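Local coordinates for legionella ubiquitin-specific protease A domain-containing protein (Legionella pneumophila subsp. pneumophila, PDB 5DGG), which is probably a ubiquitin-specific cysteine protease of the CA peptidase clan, linked to metaeffector activity in Legionella, at residues K142-E146 and F147-E151; D32-S35 and A36-I40. All coordinates share one frame; numbering follows the deposited sequence. Where two conformers were deposited one is given.

Contact 1. Residues K142-E146 and F147-E151; sequences KKMKE and FGAPE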
ATOM      1  N   LYS A 142       4.191   1.993   8.097  1.00 26.04           N
ATOM      2  CA  LYS A 142       4.553   3.354   8.386  1.00 27.51           C
ATOM      3  C   LYS A 142       3.355   4.287   8.207  1.00 28.46           C
ATOM      4  O   LYS A 142       3.114   5.174   9.060  1.00 25.19           O
ATOM      5  CB  LYS A 142       5.677   3.798   7.475  1.00 30.80           C
ATOM      6  CG  LYS A 142       6.032   5.271   7.651  1.00 33.87           C
ATOM      7  CD  LYS A 142       7.070   5.744   6.650  1.00 39.19           C
ATOM      8  CE  LYS A 142       7.690   7.038   7.189  1.00 44.23           C
ATOM      9  NZ  LYS A 142       8.638   7.630   6.223  1.00 47.49           N
ATOM     10  N   LYS A 143       2.599   4.096   7.115  1.00 25.32           N
ATOM     11  CA  LYS A 143       1.407   4.925   6.918  1.00 25.20           C
ATOM     12  C   LYS A 143       0.327   4.694   7.977  1.00 24.39           C
ATOM     13  O   LYS A 143      -0.370   5.627   8.392  1.00 23.57           O
ATOM     14  CB  LYS A 143       0.807   4.761   5.505  1.00 25.18           C
ATOM     15  CG  LYS A 143       1.699   5.157   4.375  1.00 26.65           C
ATOM     16  CD  LYS A 143       2.255   6.547   4.366  1.00 28.91           C
ATOM     17  CE  LYS A 143       1.230   7.638   4.359  1.00 32.13           C
ATOM     18  NZ  LYS A 143       1.917   8.932   3.980  1.00 35.89           N
ATOM     19  N   MET A 144       0.191   3.449   8.402  1.00 23.71           N
ATOM     20  CA  MET A 144      -0.734   3.074   9.427  1.00 26.70           C
ATOM     21  C   MET A 144      -0.496   3.912  10.679  1.00 28.85           C
ATOM     22  O   MET A 144      -1.427   4.537  11.227  1.00 27.67           O
ATOM     23  CB  MET A 144      -0.573   1.586   9.726  1.00 28.12           C
ATOM     24  CG  MET A 144      -1.724   0.973  10.424  1.00 31.64           C
ATOM     25  SD  MET A 144      -3.182   0.771   9.355  1.00 33.53           S
ATOM     26  CE  MET A 144      -4.212   0.187  10.691  1.00 34.63           C
ATOM     27  N   LYS A 145       0.764   3.984  11.084  1.00 30.90           N
ATOM     28  CA  LYS A 145       1.178   4.852  12.213  1.00 31.63           C
ATOM     29  C   LYS A 145       0.913   6.332  11.917  1.00 30.35           C
ATOM     30  O   LYS A 145       0.281   7.037  12.738  1.00 30.79           O
ATOM     31  CB  LYS A 145       2.675   4.616  12.499  1.00 33.98           C
ATOM     32  CG  LYS A 145       3.246   5.402  13.690  1.00 37.71           C
ATOM     33  CD  LYS A 145       4.751   5.162  13.796  1.00 39.76           C
ATOM     34  CE  LYS A 145       5.322   5.691  15.093  1.00 46.44           C
ATOM     35  NZ  LYS A 145       6.723   5.208  15.262  1.00 51.28           N
ATOM     36  N   GLU A 146       1.369   6.812  10.769  1.00 29.11           N
ATOM     37  CA  GLU A 146       1.154   8.199  10.396  1.00 30.90           C
ATOM     38  C   GLU A 146      -0.317   8.537  10.428  1.00 30.30           C
ATOM     39  O   GLU A 146      -0.675   9.626  10.839  1.00 33.91           O
ATOM     40  CB  GLU A 146       1.677   8.584   8.999  1.00 34.79           C
ATOM     41  CG  GLU A 146       3.179   8.643   8.788  1.00 39.57           C
ATOM     42  CD  GLU A 146       3.532   8.906   7.299  1.00 45.58           C
ATOM     43  OE1 GLU A 146       4.661   8.559   6.918  1.00 50.93           O
ATOM     44  OE2 GLU A 146       2.700   9.450   6.494  1.00 45.27           O
ATOM     45  N   PHE A 147      -1.177   7.625  10.013  1.00 28.91           N
ATOM     46  CA  PHE A 147      -2.604   7.913   9.968  1.00 29.05           C
ATOM     47  C   PHE A 147      -3.268   7.815  11.334  1.00 32.41           C
ATOM     48  O   PHE A 147      -4.497   7.990  11.429  1.00 31.81           O
ATOM     49  CB  PHE A 147      -3.345   6.973   9.029  1.00 27.12           C
ATOM     50  CG  PHE A 147      -2.960   7.110   7.588  1.00 25.58           C
ATOM     51  CD1 PHE A 147      -2.377   8.260   7.092  1.00 26.13           C
ATOM     52  CD2 PHE A 147      -3.235   6.088   6.724  1.00 24.66           C
ATOM     53  CE1 PHE A 147      -2.070   8.374   5.744  1.00 26.71           C
ATOM     54  CE2 PHE A 147      -2.898   6.159   5.398  1.00 25.31           C
ATOM     55  CZ  PHE A 147      -2.328   7.308   4.890  1.00 26.18           C
ATOM     56  N   GLY A 148      -2.464   7.573  12.372  1.00 34.00           N
ATOM     57  CA  GLY A 148      -2.943   7.644  13.756  1.00 34.87           C
ATOM     58  C   GLY A 148      -3.470   6.337  14.279  1.00 34.78           C
ATOM     59  O   GLY A 148      -4.214   6.340  15.236  1.00 36.63           O
ATOM     60  N   ALA A 149      -3.085   5.215  13.678  1.00 32.80           N
ATOM     61  CA  ALA A 149      -3.537   3.916  14.158  1.00 33.54           C
ATOM     62  C   ALA A 149      -2.949   3.699  15.550  1.00 37.18           C
ATOM     63  O   ALA A 149      -1.911   4.263  15.874  1.00 39.99           O
ATOM     64  CB  ALA A 149      -3.063   2.806  13.229  1.00 34.31           C
ATOM     65  N   PRO A 150      -3.590   2.861  16.350  1.00 41.09           N
ATOM     66  CA  PRO A 150      -3.094   2.623  17.701  1.00 46.09           C
ATOM     67  C   PRO A 150      -1.920   1.676  17.698  1.00 48.17           C
ATOM     68  O   PRO A 150      -1.836   0.810  16.848  1.00 41.34           O
ATOM     69  CB  PRO A 150      -4.287   1.988  18.422  1.00 45.67           C
ATOM     70  CG  PRO A 150      -5.133   1.405  17.345  1.00 45.46           C
ATOM     71  CD  PRO A 150      -4.855   2.155  16.070  1.00 42.14           C
ATOM     72  N   GLU A 151      -1.052   1.853  18.683  1.00 54.27           N
ATOM     73  CA  GLU A 151       0.184   1.090  18.848  1.00 59.31           C
ATOM     74  C   GLU A 151       0.189  -0.409  18.460  1.00 56.11           C
ATOM     75  O   GLU A 151       1.170  -0.890  17.870  1.00 58.99           O
ATOM     76  CB  GLU A 151       0.654   1.236  20.303  1.00 65.90           C
ATOM     77  CG  GLU A 151       2.163   1.330  20.449  1.00 70.90           C
ATOM     78  CD  GLU A 151       2.565   1.897  21.794  1.00 76.46           C
ATOM     79  OE1 GLU A 151       2.241   1.267  22.832  1.00 78.90           O
ATOM     80  OE2 GLU A 151       3.196   2.981  21.800  1.00 76.79           O
TER
HETATM   81  O   HOH W   1      -0.264   6.279  15.292  1.00 39.95           O
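The ring of Phe-147 lies across the side chain and carbonyl of Lys-143, one turn back at the end of helix 132-146. Over one face sit the Lys-143 carbonyl oxygen, 3.1 Å from Phe-147 CG, and Lys-143 CB, which makes a CH-pi contact 4.3 Å from the ring centroid. The same oxygen accepts from Phe-147 N at 2.7 Å, the bond that holds the residue in place beneath it. Lys-143 CE comes in obliquely at the far end of the ring, 3.6 Å from Phe-147 CZ, because bends at chi2 and chi3 (-56° and -59°) carry the lysine chain past that end. Its NZ is thereby delivered to OE2 of Glu-146, 2.7 Å away on the syn side of the carboxylate, and it also forms a salt bridge with Glu-84, so two acids share the charge. Phe-147 further stacks on Tyr-54 and touches Met-56 of strand 54-60. On a second packed flank, CG of Met-144 meets CB of Ala-149 at 3.6 Å, and Ile-22 of strand 22-29 touches both residues.

Between these side chains the backbone closes the helix with a Schellman motif. Ala-149 N donates to Met-144 O and Gly-148 N to Lys-145 O, the latter from 58° above the carbonyl plane, with Gly-148 at positive phi.

The opposite character prevails around Lys-145, an exposed residue whose extended chain leads away from the turn. On this side one water donates to the carbonyl oxygens of Lys-145 and Ala-149, each 2.7 Å from the water oxygen, and so bridges the last helical turn and the outgoing loop.

Contact 2. Residues D32-S35 and A36-I40; sequences DSHS and ANAII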
ATOM      1  N   ASP A  32      -5.149  -7.962 -14.226  1.00 33.73           N
ATOM      2  CA  ASP A  32      -6.377  -8.724 -14.311  1.00 33.51           C
ATOM      3  C   ASP A  32      -7.589  -7.766 -14.151  1.00 33.86           C
ATOM      4  O   ASP A  32      -7.865  -7.265 -13.080  1.00 31.14           O
ATOM      5  CB  ASP A  32      -6.382  -9.782 -13.201  1.00 33.62           C
ATOM      6  CG  ASP A  32      -7.622 -10.648 -13.191  1.00 37.04           C
ATOM      7  OD1 ASP A  32      -7.754 -11.446 -12.259  1.00 38.92           O
ATOM      8  OD2 ASP A  32      -8.479 -10.538 -14.088  1.00 38.42           O
ATOM      9  N   SER A  33      -8.287  -7.509 -15.246  1.00 33.96           N
ATOM     10  CA  SER A  33      -9.396  -6.575 -15.230  0.60 36.78           C
ATOM     11  C   SER A  33     -10.437  -7.003 -14.188  1.00 36.93           C
ATOM     12  O   SER A  33     -11.099  -6.151 -13.568  1.00 35.69           O
ATOM     13  CB  SER A  33     -10.033  -6.479 -16.618  0.60 38.90           C
ATOM     14  OG  SER A  33     -10.319  -7.774 -17.123  0.60 40.14           O
ATOM     15  N   HIS A  34     -10.578  -8.320 -13.994  1.00 36.02           N
ATOM     16  CA  HIS A  34     -11.502  -8.820 -12.994  1.00 36.51           C
ATOM     17  C   HIS A  34     -11.182  -8.378 -11.570  1.00 35.61           C
ATOM     18  O   HIS A  34     -12.089  -8.227 -10.735  1.00 33.41           O
ATOM     19  CB  HIS A  34     -11.609 -10.334 -13.007  1.00 40.30           C
ATOM     20  CG  HIS A  34     -12.489 -10.843 -11.924  1.00 43.94           C
ATOM     21  ND1 HIS A  34     -11.994 -11.440 -10.791  1.00 48.17           N
ATOM     22  CD2 HIS A  34     -13.827 -10.756 -11.746  1.00 50.41           C
ATOM     23  CE1 HIS A  34     -12.989 -11.748  -9.981  1.00 49.09           C
ATOM     24  NE2 HIS A  34     -14.115 -11.349 -10.539  1.00 52.06           N
ATOM     25  N   SER A  35      -9.899  -8.158 -11.286  1.00 34.56           N
ATOM     26  CA  SER A  35      -9.486  -7.808  -9.951  1.00 33.50           C
ATOM     27  C   SER A  35     -10.021  -6.403  -9.585  1.00 33.29           C
ATOM     28  O   SER A  35     -10.654  -6.205  -8.543  1.00 34.24           O
ATOM     29  CB  SER A  35      -7.961  -7.905  -9.880  1.00 32.51           C
ATOM     30  OG  SER A  35      -7.466  -7.595  -8.599  1.00 31.14           O
ATOM     31  N   ALA A  36      -9.823  -5.454 -10.476  1.00 32.51           N
ATOM     32  CA  ALA A  36     -10.381  -4.133 -10.319  1.00 35.07           C
ATOM     33  C   ALA A  36     -11.937  -4.188 -10.310  1.00 37.01           C
ATOM     34  O   ALA A  36     -12.600  -3.589  -9.452  1.00 37.78           O
ATOM     35  CB  ALA A  36      -9.879  -3.274 -11.477  1.00 35.93           C
ATOM     36  N   ASN A  37     -12.526  -4.910 -11.269  1.00 35.02           N
ATOM     37  CA  ASN A  37     -13.981  -5.016 -11.340  1.00 35.91           C
ATOM     38  C   ASN A  37     -14.602  -5.528 -10.066  1.00 36.18           C
ATOM     39  O   ASN A  37     -15.598  -4.999  -9.623  1.00 36.04           O
ATOM     40  CB  ASN A  37     -14.422  -5.895 -12.501  1.00 37.95           C
ATOM     41  CG  ASN A  37     -14.017  -5.316 -13.836  1.00 37.94           C
ATOM     42  OD1 ASN A  37     -13.590  -4.153 -13.923  1.00 39.02           O
ATOM     43  ND2 ASN A  37     -14.118  -6.119 -14.878  1.00 38.34           N
ATOM     44  N   ALA A  38     -13.986  -6.521  -9.469  1.00 35.89           N
ATOM     45  CA  ALA A  38     -14.529  -7.139  -8.284  1.00 38.78           C
ATOM     46  C   ALA A  38     -14.537  -6.249  -7.060  1.00 40.56           C
ATOM     47  O   ALA A  38     -15.312  -6.509  -6.149  1.00 45.70           O
ATOM     48  CB  ALA A  38     -13.743  -8.393  -7.955  1.00 38.04           C
ATOM     49  N   ILE A  39     -13.663  -5.250  -6.987  1.00 38.80           N
ATOM     50  CA  ILE A  39     -13.612  -4.446  -5.768  1.00 40.15           C
ATOM     51  C   ILE A  39     -14.295  -3.094  -5.832  1.00 36.30           C
ATOM     52  O   ILE A  39     -14.283  -2.378  -4.829  1.00 37.94           O
ATOM     53  CB  ILE A  39     -12.185  -4.197  -5.263  1.00 43.18           C
ATOM     54  CG1 ILE A  39     -11.410  -3.270  -6.194  1.00 40.00           C
ATOM     55  CG2 ILE A  39     -11.503  -5.528  -4.982  1.00 48.74           C
ATOM     56  CD1 ILE A  39     -10.278  -2.615  -5.434  1.00 46.54           C
ATOM     57  N   ILE A  40     -14.854  -2.730  -6.985  1.00 34.19           N
ATOM     58  CA  ILE A  40     -15.451  -1.397  -7.140  1.00 35.31           C
ATOM     59  C   ILE A  40     -16.468  -1.172  -6.029  1.00 33.97           C
ATOM     60  O   ILE A  40     -16.502  -0.098  -5.429  1.00 31.63           O
ATOM     61  CB  ILE A  40     -16.168  -1.205  -8.498  1.00 36.11           C
ATOM     62  CG1 ILE A  40     -15.205  -1.276  -9.650  1.00 36.27           C
ATOM     63  CG2 ILE A  40     -16.902   0.142  -8.575  1.00 35.13           C
ATOM     64  CD1 ILE A  40     -14.061  -0.328  -9.565  1.00 36.31           C
TER
HETATM   65  O   HOH W   2      -7.172  -4.675 -11.997  1.00 30.08           O
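His-34 and Ala-38 meet on the exposed side of helix 33-47, the methyl CB of Ala-38 sitting over one face of the imidazole. The CH-pi contact spans 4.2 Å from CB to the ring centroid and is displaced toward the rim, with His-34 NE2 the nearest ring atom at 3.9 Å. With CG anti to the backbone N (chi1 176°), the histidine ring lies along the helix toward the next turn, and the bond from Ala-38 N to His-34 O, 2.8 Å, joins the same two residues through the backbone. Asn-37 turns the other way: its CG lies beside its own backbone N (chi1 -63°), which lays the amide against the carbonyl of Ser-33. Asn-37 ND2 is 3.3 Å from Ser-33 O but poorly angled, so the amide makes no hydrogen bond there; Asn-37 N does, at 3.0 Å to Ser-33 O and nearly straight at 168°.

Behind this first shell stands the start of the helix. Asp-32 is the N-cap, and its OD2 accepts a weak bond from His-34 N, 3.1 Å long. A water donates to Asp-32 O and accepts weakly from Ala-36 N. Ser-35 OG accepts from the backbone N of Asn-29, and Asn-29 OD1 in turn binds Asp-32 N, tying the cap to the end of the preceding strand. Ala-36 and Ile-40 pack on helix 98-108. The whole is a capped N-terminus, the first turns of the helix in the beta-alpha-beta crossover of strand 22-29, helix 33-47 and strand 54-60.

Overall arrangement
Both contacts concern helix ends, one a start and one a finish, on opposite sides of the chain's centre. Contact 2 opens helix 33-47 about 17 Å from that centre, while contact 1 closes helix 132-146 about 13 Å from it. Their centres lie 28 Å apart and their nearest atoms about 16 Å apart, so they do not touch. The common element is the mixed five-stranded sheet: Phe-147 and Ala-149 touch Ile-22 of strand 22-29, and Phe-147 also meets Met-56 of strand 54-60, the same two strands that helix 33-47 connects. Contact 1 is partly buried against that sheet, whereas contact 2 belongs to the surface.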